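PDB 3DWO: probable outer membrane protein from Pseudomonas aeruginosa, which probably carries long-chain fatty acids or other hydrophobic compounds across the outer membrane, as a beta-barrel channel of the FadL type. Local coordinates for residues Y63-G67 against P193-S197; I165-T169 against I236-L240; P69-G73 against N129-D134. The contacts are given in a common frame with arbitrary orientation. Residues are numbered along the deposited sequence.

Interaction 1: Y63-G67 against P193-S197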
loop_
_atom_site.group_PDB
_atom_site.type_symbol
_atom_site.label_atom_id
_atom_site.label_comp_id
_atom_site.label_asym_id
_atom_site.label_seq_id
_atom_site.Cartn_x
_atom_site.Cartn_y
_atom_site.Cartn_z
ATOM N N TYR A 63 -5.883 12.200 23.677
ATOM C CA TYR A 63 -5.564 13.197 24.695
ATOM C C TYR A 63 -4.632 14.275 24.169
ATOM O O TYR A 63 -3.876 14.037 23.233
ATOM C CB TYR A 63 -4.883 12.531 25.896
ATOM C CG TYR A 63 -5.665 11.391 26.509
ATOM C CD1 TYR A 63 -5.586 10.096 25.985
ATOM C CD2 TYR A 63 -6.480 11.607 27.621
ATOM C CE1 TYR A 63 -6.304 9.036 26.563
ATOM C CE2 TYR A 63 -7.202 10.561 28.201
ATOM C CZ TYR A 63 -7.107 9.283 27.670
ATOM O OH TYR A 63 -7.819 8.264 28.257
ATOM N N ASP A 64 -4.691 15.463 24.773
ATOM C CA ASP A 64 -3.801 16.539 24.374
ATOM C C ASP A 64 -2.522 16.347 25.182
ATOM O O ASP A 64 -2.421 15.414 25.987
ATOM C CB ASP A 64 -4.412 17.926 24.641
ATOM C CG ASP A 64 -4.760 18.161 26.107
ATOM O OD1 ASP A 64 -4.134 17.555 27.009
ATOM O OD2 ASP A 64 -5.663 18.983 26.356
ATOM N N TYR A 65 -1.551 17.223 24.977
ATOM C CA TYR A 65 -0.269 17.104 25.667
ATOM C C TYR A 65 -0.350 17.205 27.190
ATOM O O TYR A 65 0.594 16.831 27.883
ATOM C CB TYR A 65 0.715 18.150 25.121
ATOM C CG TYR A 65 0.546 19.547 25.690
ATOM C CD1 TYR A 65 1.280 19.963 26.804
ATOM C CD2 TYR A 65 -0.342 20.450 25.116
ATOM C CE1 TYR A 65 1.131 21.243 27.328
ATOM C CE2 TYR A 65 -0.500 21.730 25.631
ATOM C CZ TYR A 65 0.237 22.122 26.735
ATOM O OH TYR A 65 0.080 23.399 27.238
ATOM N N GLN A 66 -1.464 17.707 27.716
ATOM C CA GLN A 66 -1.614 17.834 29.166
ATOM C C GLN A 66 -2.404 16.692 29.791
ATOM O O GLN A 66 -2.693 16.725 30.984
ATOM C CB GLN A 66 -2.289 19.158 29.526
ATOM C CG GLN A 66 -1.468 20.379 29.176
ATOM C CD GLN A 66 -2.133 21.677 29.592
ATOM O OE1 GLN A 66 -3.185 22.047 29.075
ATOM N NE2 GLN A 66 -1.518 22.374 30.532
ATOM N N GLY A 67 -2.755 15.691 28.989
ATOM C CA GLY A 67 -3.512 14.565 29.509
ATOM C C GLY A 67 -5.020 14.775 29.489
ATOM O O GLY A 67 -5.777 13.927 29.963
ATOM N N PRO A 193 1.825 26.709 29.848
ATOM C CA PRO A 193 0.941 25.642 29.384
ATOM C C PRO A 193 -0.216 26.154 28.535
ATOM O O PRO A 193 -1.357 26.181 28.994
ATOM C CB PRO A 193 0.463 25.017 30.688
ATOM C CG PRO A 193 0.321 26.231 31.568
ATOM C CD PRO A 193 1.619 26.969 31.284
ATOM N N PHE A 194 0.073 26.570 27.307
ATOM C CA PHE A 194 -0.979 27.058 26.418
ATOM C C PHE A 194 -2.064 25.989 26.284
ATOM O O PHE A 194 -1.764 24.797 26.201
ATOM C CB PHE A 194 -0.414 27.357 25.026
ATOM C CG PHE A 194 0.731 28.321 25.022
ATOM C CD1 PHE A 194 0.562 29.627 25.468
ATOM C CD2 PHE A 194 1.978 27.926 24.561
ATOM C CE1 PHE A 194 1.627 30.530 25.453
ATOM C CE2 PHE A 194 3.049 28.816 24.539
ATOM C CZ PHE A 194 2.874 30.123 24.987
ATOM N N PRO A 195 -3.344 26.397 26.265
ATOM C CA PRO A 195 -4.404 25.396 26.131
ATOM C C PRO A 195 -4.402 24.786 24.724
ATOM O O PRO A 195 -4.053 25.448 23.744
ATOM C CB PRO A 195 -5.668 26.195 26.434
ATOM C CG PRO A 195 -5.340 27.536 25.882
ATOM C CD PRO A 195 -3.909 27.756 26.340
ATOM N N ALA A 196 -4.782 23.520 24.627
ATOM C CA ALA A 196 -4.805 22.847 23.339
ATOM C C ALA A 196 -6.054 23.175 22.528
ATOM O O ALA A 196 -7.071 23.617 23.067
ATOM C CB ALA A 196 -4.704 21.337 23.542
ATOM N N SER A 197 -5.958 22.958 21.222
ATOM C CA SER A 197 -7.063 23.180 20.296
ATOM C C SER A 197 -7.602 24.603 20.155
ATOM O O SER A 197 -8.750 24.794 19.746
ATOM C CB SER A 197 -8.201 22.214 20.635
ATOM O OG SER A 197 -7.771 20.871 20.453
HETATM O O HOH W 1 -4.757 21.680 26.722
HETATM O O HOH W 2 -3.570 24.823 29.542
#

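Interaction 2: I165-T169 against I236-L240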
loop_
_atom_site.group_PDB
_atom_site.type_symbol
_atom_site.label_atom_id
_atom_site.label_comp_id
_atom_site.label_asym_id
_atom_site.label_seq_id
_atom_site.Cartn_x
_atom_site.Cartn_y
_atom_site.Cartn_z
ATOM N N ILE A 165 10.783 -1.671 -14.329
ATOM C CA ILE A 165 9.470 -1.091 -14.114
ATOM C C ILE A 165 9.606 0.415 -13.988
ATOM O O ILE A 165 10.457 0.905 -13.244
ATOM C CB ILE A 165 8.806 -1.665 -12.835
ATOM C CG1 ILE A 165 7.551 -0.860 -12.489
ATOM C CG2 ILE A 165 9.799 -1.666 -11.686
ATOM C CD1 ILE A 165 6.795 -1.391 -11.283
ATOM N N ILE A 166 8.805 1.151 -14.751
ATOM C CA ILE A 166 8.834 2.606 -14.660
ATOM C C ILE A 166 7.632 2.913 -13.796
ATOM O O ILE A 166 6.479 2.714 -14.193
ATOM C CB ILE A 166 8.703 3.295 -16.024
ATOM C CG1 ILE A 166 9.832 2.833 -16.946
ATOM C CG2 ILE A 166 8.808 4.800 -15.844
ATOM C CD1 ILE A 166 11.235 3.103 -16.394
ATOM N N GLN A 167 7.928 3.400 -12.603
ATOM C CA GLN A 167 6.924 3.666 -11.600
ATOM C C GLN A 167 6.566 5.130 -11.338
ATOM O O GLN A 167 7.417 6.017 -11.336
ATOM C CB GLN A 167 7.405 2.973 -10.317
ATOM C CG GLN A 167 6.695 3.342 -9.073
ATOM C CD GLN A 167 7.042 4.719 -8.603
ATOM O OE1 GLN A 167 6.173 5.442 -8.141
ATOM N NE2 GLN A 167 8.316 5.095 -8.705
ATOM N N ARG A 168 5.283 5.366 -11.108
ATOM C CA ARG A 168 4.790 6.698 -10.800
ATOM C C ARG A 168 3.990 6.623 -9.499
ATOM O O ARG A 168 3.006 5.894 -9.404
ATOM C CB ARG A 168 3.905 7.219 -11.933
ATOM C CG ARG A 168 3.096 8.452 -11.562
ATOM C CD ARG A 168 3.969 9.657 -11.294
ATOM N NE ARG A 168 3.192 10.768 -10.752
ATOM C CZ ARG A 168 2.096 11.263 -11.320
ATOM N NH1 ARG A 168 1.644 10.745 -12.455
ATOM N NH2 ARG A 168 1.444 12.271 -10.749
ATOM N N THR A 169 4.430 7.371 -8.495
ATOM C CA THR A 169 3.752 7.393 -7.203
ATOM C C THR A 169 3.216 8.776 -6.881
ATOM O O THR A 169 3.905 9.771 -7.073
ATOM C CB THR A 169 4.707 7.020 -6.045
ATOM O OG1 THR A 169 5.133 5.663 -6.179
ATOM C CG2 THR A 169 4.003 7.189 -4.706
ATOM N N ILE A 236 12.719 0.202 -4.751
ATOM C CA ILE A 236 12.696 1.276 -5.727
ATOM C C ILE A 236 12.854 2.623 -5.023
ATOM O O ILE A 236 11.960 3.055 -4.281
ATOM C CB ILE A 236 11.370 1.271 -6.534
ATOM C CG1 ILE A 236 11.159 -0.100 -7.187
ATOM C CG2 ILE A 236 11.403 2.360 -7.599
ATOM C CD1 ILE A 236 9.892 -0.195 -8.032
ATOM N N ARG A 237 14.005 3.263 -5.237
ATOM C CA ARG A 237 14.282 4.568 -4.651
ATOM C C ARG A 237 13.176 5.481 -5.157
ATOM O O ARG A 237 12.933 5.574 -6.363
ATOM C CB ARG A 237 15.651 5.069 -5.099
ATOM C CG ARG A 237 16.794 4.188 -4.630
ATOM C CD ARG A 237 17.668 4.904 -3.615
ATOM N NE ARG A 237 17.084 4.935 -2.277
ATOM C CZ ARG A 237 17.439 5.802 -1.332
ATOM N NH1 ARG A 237 18.373 6.713 -1.583
ATOM N NH2 ARG A 237 16.867 5.753 -0.133
ATOM N N ASN A 238 12.522 6.172 -4.233
ATOM C CA ASN A 238 11.380 6.987 -4.602
ATOM C C ASN A 238 11.234 8.239 -3.725
ATOM O O ASN A 238 10.595 8.207 -2.672
ATOM C CB ASN A 238 10.150 6.071 -4.505
ATOM C CG ASN A 238 8.904 6.665 -5.116
ATOM O OD1 ASN A 238 8.961 7.464 -6.054
ATOM N ND2 ASN A 238 7.757 6.251 -4.597
ATOM N N LYS A 239 11.842 9.335 -4.171
ATOM C CA LYS A 239 11.775 10.598 -3.450
ATOM C C LYS A 239 10.626 11.419 -4.016
ATOM O O LYS A 239 10.719 11.953 -5.123
ATOM C CB LYS A 239 13.086 11.367 -3.607
ATOM C CG LYS A 239 13.105 12.733 -2.940
ATOM C CD LYS A 239 14.501 13.340 -3.042
ATOM C CE LYS A 239 14.575 14.723 -2.421
ATOM N NZ LYS A 239 15.959 15.276 -2.532
ATOM N N LEU A 240 9.539 11.506 -3.256
ATOM C CA LEU A 240 8.363 12.253 -3.679
ATOM C C LEU A 240 8.619 13.753 -3.561
ATOM O O LEU A 240 9.222 14.224 -2.592
ATOM C CB LEU A 240 7.154 11.850 -2.823
ATOM C CG LEU A 240 6.456 10.513 -3.117
ATOM C CD1 LEU A 240 7.453 9.430 -3.470
ATOM C CD2 LEU A 240 5.632 10.109 -1.901
#

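Interaction 3: P69-G73 against N129-D134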
loop_
_atom_site.group_PDB
_atom_site.type_symbol
_atom_site.label_atom_id
_atom_site.label_comp_id
_atom_site.label_asym_id
_atom_site.label_seq_id
_atom_site.Cartn_x
_atom_site.Cartn_y
_atom_site.Cartn_z
ATOM N N PRO A 69 -8.774 15.012 27.831
ATOM C CA PRO A 69 -9.405 14.358 26.684
ATOM C C PRO A 69 -9.448 15.413 25.574
ATOM O O PRO A 69 -9.646 16.605 25.846
ATOM C CB PRO A 69 -10.802 14.025 27.205
ATOM C CG PRO A 69 -10.564 13.790 28.676
ATOM C CD PRO A 69 -9.619 14.911 29.036
ATOM N N MET A 70 -9.235 14.994 24.335
ATOM C CA MET A 70 -9.275 15.940 23.231
ATOM C C MET A 70 -10.701 16.444 23.069
ATOM O O MET A 70 -11.653 15.735 23.394
ATOM C CB MET A 70 -8.841 15.261 21.931
ATOM C CG MET A 70 -7.343 15.031 21.792
ATOM S SD MET A 70 -6.467 16.591 21.677
ATOM C CE MET A 70 -7.181 17.267 20.161
ATOM N N THR A 71 -10.836 17.668 22.572
ATOM C CA THR A 71 -12.137 18.275 22.314
ATOM C C THR A 71 -12.171 18.606 20.818
ATOM O O THR A 71 -11.215 18.322 20.093
ATOM C CB THR A 71 -12.327 19.590 23.104
ATOM O OG1 THR A 71 -11.447 20.587 22.572
ATOM C CG2 THR A 71 -12.017 19.378 24.588
ATOM N N GLY A 72 -13.261 19.210 20.358
ATOM C CA GLY A 72 -13.371 19.561 18.954
ATOM C C GLY A 72 -12.856 20.955 18.654
ATOM O O GLY A 72 -12.972 21.436 17.528
ATOM N N GLY A 73 -12.293 21.609 19.665
ATOM C CA GLY A 73 -11.766 22.950 19.487
ATOM C C GLY A 73 -12.837 23.996 19.234
ATOM O O GLY A 73 -13.947 23.911 19.771
ATOM N N ASN A 129 -12.709 16.880 12.033
ATOM C CA ASN A 129 -12.730 17.331 13.408
ATOM C C ASN A 129 -12.738 16.199 14.427
ATOM O O ASN A 129 -13.102 16.415 15.584
ATOM C CB ASN A 129 -13.931 18.251 13.638
ATOM C CG ASN A 129 -13.605 19.392 14.574
ATOM O OD1 ASN A 129 -12.678 20.174 14.318
ATOM N ND2 ASN A 129 -14.348 19.493 15.675
ATOM N N TRP A 130 -12.316 15.004 14.013
ATOM C CA TRP A 130 -12.303 13.870 14.931
ATOM C C TRP A 130 -11.222 14.008 16.006
ATOM O O TRP A 130 -10.282 14.787 15.867
ATOM C CB TRP A 130 -12.161 12.537 14.164
ATOM C CG TRP A 130 -10.768 12.131 13.760
ATOM C CD1 TRP A 130 -9.910 12.810 12.932
ATOM C CD2 TRP A 130 -10.100 10.914 14.113
ATOM N NE1 TRP A 130 -8.759 12.086 12.747
ATOM C CE2 TRP A 130 -8.847 10.918 13.460
ATOM C CE3 TRP A 130 -10.439 9.817 14.918
ATOM C CZ2 TRP A 130 -7.929 9.866 13.587
ATOM C CZ3 TRP A 130 -9.527 8.771 15.045
ATOM C CH2 TRP A 130 -8.284 8.805 14.381
ATOM N N LYS A 131 -11.377 13.243 17.082
ATOM C CA LYS A 131 -10.471 13.287 18.223
ATOM C C LYS A 131 -9.010 12.979 17.910
ATOM O O LYS A 131 -8.122 13.344 18.675
ATOM C CB LYS A 131 -10.963 12.334 19.308
ATOM C CG LYS A 131 -10.845 10.856 18.946
ATOM C CD LYS A 131 -11.394 9.970 20.076
ATOM C CE LYS A 131 -12.907 10.113 20.217
ATOM N NZ LYS A 131 -13.450 9.282 21.329
ATOM N N GLY A 132 -8.768 12.289 16.804
ATOM C CA GLY A 132 -7.402 11.972 16.427
ATOM C C GLY A 132 -6.871 12.862 15.314
ATOM O O GLY A 132 -5.883 12.515 14.670
ATOM N N ARG A 133 -7.501 14.015 15.092
ATOM C CA ARG A 133 -7.077 14.918 14.015
ATOM C C ARG A 133 -5.631 15.413 14.105
ATOM O O ARG A 133 -5.042 15.784 13.082
ATOM C CB ARG A 133 -8.036 16.118 13.905
ATOM C CG ARG A 133 -8.101 17.023 15.130
ATOM C CD ARG A 133 -9.138 18.125 14.932
ATOM N NE ARG A 133 -9.269 19.002 16.098
ATOM C CZ ARG A 133 -9.826 18.639 17.250
ATOM N NH1 ARG A 133 -10.310 17.412 17.399
ATOM N NH2 ARG A 133 -9.891 19.502 18.256
ATOM N N ASP A 134 -5.053 15.426 15.306
ATOM C CA ASP A 134 -3.661 15.871 15.451
ATOM C C ASP A 134 -2.695 14.816 14.906
ATOM O O ASP A 134 -1.503 15.074 14.774
ATOM C CB ASP A 134 -3.291 16.134 16.919
ATOM C CG ASP A 134 -3.952 17.389 17.496
ATOM O OD1 ASP A 134 -4.552 18.183 16.739
ATOM O OD2 ASP A 134 -3.857 17.579 18.734
#

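Interaction 1: Y63-G67 against P193-S197
At Pro-193 the segment 193-197 meets side chains of the turn 64-67. Pro-193 CB lies 3.3 Å from Gln-66 NE2, and Pro-193 C is 3.1 Å from Tyr-65 OH. Pro-193 O accepts from water 2 at 2.7 Å; the same water donates to Gln-66 OE1 at 2.8 Å, bridging the segments. Phe-194 supplies the direct bond, Tyr-65 OH donating to Phe-194 O at 2.5 Å. That carbonyl sits at the edge of the tyrosine ring, near its plane. The phenylalanine ring leads away, packing on helix 179-184, where it meets the ring of Tyr-180. Next, Ala-196 CB points toward the other segment and touches Asp-64 CB at 3.6 Å. Ala-196 N donates at 2.8 Å to water 1, which in turn donates to Asp-64 OD2 and Gln-66 OE1, both at 2.9 Å. At Ser-197 the backbone leaves the interface, its N hydrogen-bonded to Asp-178.

The opposing surface is shaped by a type I beta turn from Asp-64 to Gly-67, closed by Gly-67 N to Asp-64 O at 3.0 Å. An Asx turn reinforces it: Asp-64 OD1 accepts from Gln-66 N at 2.8 Å, and also from Asn-68 N. Tyr-63 ends strand 44-63 and the chain then enters the loop after it, while 193-197 lies in the loop between helix 179-184 and strand 201-220. With 234 Å² buried, the chemistry implies a mixed, partly hydrated surface junction of two loops: one direct hydrogen bond, two bridging waters and apolar contacts.

Interaction 2: I165-T169 against I236-L240
This is a buried side-chain contact between next-but-one strands of the barrel wall, 158-177 and 226-248, with strand 201-220 lying between them. The geometry supports that reading: the segments run in directions only 27° apart, as expected for alternate members of an antiparallel sheet, and their nearest CA pairs, Gln-167 with Ile-236 and Thr-169 with Leu-240, are 8.6 and 7.6 Å apart. Backbone hydrogen bonds join Ile-165, Gln-167 and Thr-169 to Gly-213, Ser-211 and Asn-209 of the intervening strand, so 165-169 and 236-240 meet through their side chains.

Ile-165, Gln-167 and Thr-169 all point toward the other segment, whereas Ile-166 and Arg-168 point away. From the opposing segment, Ile-236 and Asn-238 point toward 165-169. The apolar end is Ile-165 CG2 against Ile-236 CD1 at 3.9 Å. In the middle, Gln-167 NE2 lies 3.6 Å from Asn-238 OD1 and 4.3 Å from Ile-236 CG2. Farther along, Asn-238 ND2 gives a weak hydrogen bond to Thr-169 OG1 (3.1 Å, 135°), although the position of OG1 is less certain in the model. Thr-169 OG1 also bonds Thr-143, Asn-238 OD1 accepts from Asn-209, and Asn-238 ND2 also donates to Leu-282 O. Finally, Leu-240 CD1 approaches Thr-169 CG2 at 4.3 Å.

Facing residues of next-but-one strands thus meet where strand 226-248 is interrupted, regular strand geometry resuming at Lys-239. Ile-166, on the other face of its strand, touches a bound C8E, consistent with the contact lying on the inner wall of a FadL-family beta barrel.

Interaction 3: P69-G73 against N129-D134
Two loops of the FadL-type barrel meet here, one following strand 44-63 and the other following strand 110-125, each shaped by a local turn. A type I beta turn from Trp-130 to Arg-133, closed by Arg-133 N to Trp-130 O at 3.0 Å, faces an ST turn in which Gly-73 N donates to Thr-71 OG1 at 3.2 Å.

Three hydrogen bonds join the loops. The Arg-133 guanidinium forks onto one carbonyl: Arg-133 NH2 reaches Thr-71 O at 2.6 Å (156°) and NH1 the same oxygen at 3.0 Å (131°), while NH1 also donates to Trp-130 O at 3.0 Å. Asn-129 ND2 adds a bond to Gly-72 O at 3.0 Å (155°), and also serves Gly-84. A CB on Gly-72 would come within 2.9 Å of Asn-129 ND2, so the absence of a side chain lets the amide approach.

The van der Waals part is carried mainly by Met-70, which points toward 129-134 and has 81 Å² covered by it. Met-70 CG lies 3.6 Å from Lys-131 O and Met-70 CE 3.6 Å from Asp-134 OD2; Asp-134 has its stronger polar partner in Asn-176.

The guanidinium is covered on opposite faces: Gly-72 O lies over one, while over the other the Met-70 CE methyl stands 4.0 Å from Arg-133 NH2.

Interactions 1 and 3 form one cluster, their centres 11 Å apart, because 63-67 and 69-73 follow each other closely in the chain and grip different partners. They touch directly: Ser-197 OG packs 3.3 Å from Arg-133 NH2 and 3.7 Å from Met-70 CE, so three inter-strand loops converge there. Interaction 2 is separate, in the barrel wall, with centres 39 Å from interaction 1 and 34 Å from interaction 3; nearest atoms are about 27 and 19 Å apart. Several C8E detergent molecules are bound: one about 4 Å from the Leu-240 side chain and, near the loops, a C8E about 6 Å from that of Phe-194 and a C8E about 10 Å from that of Asp-134.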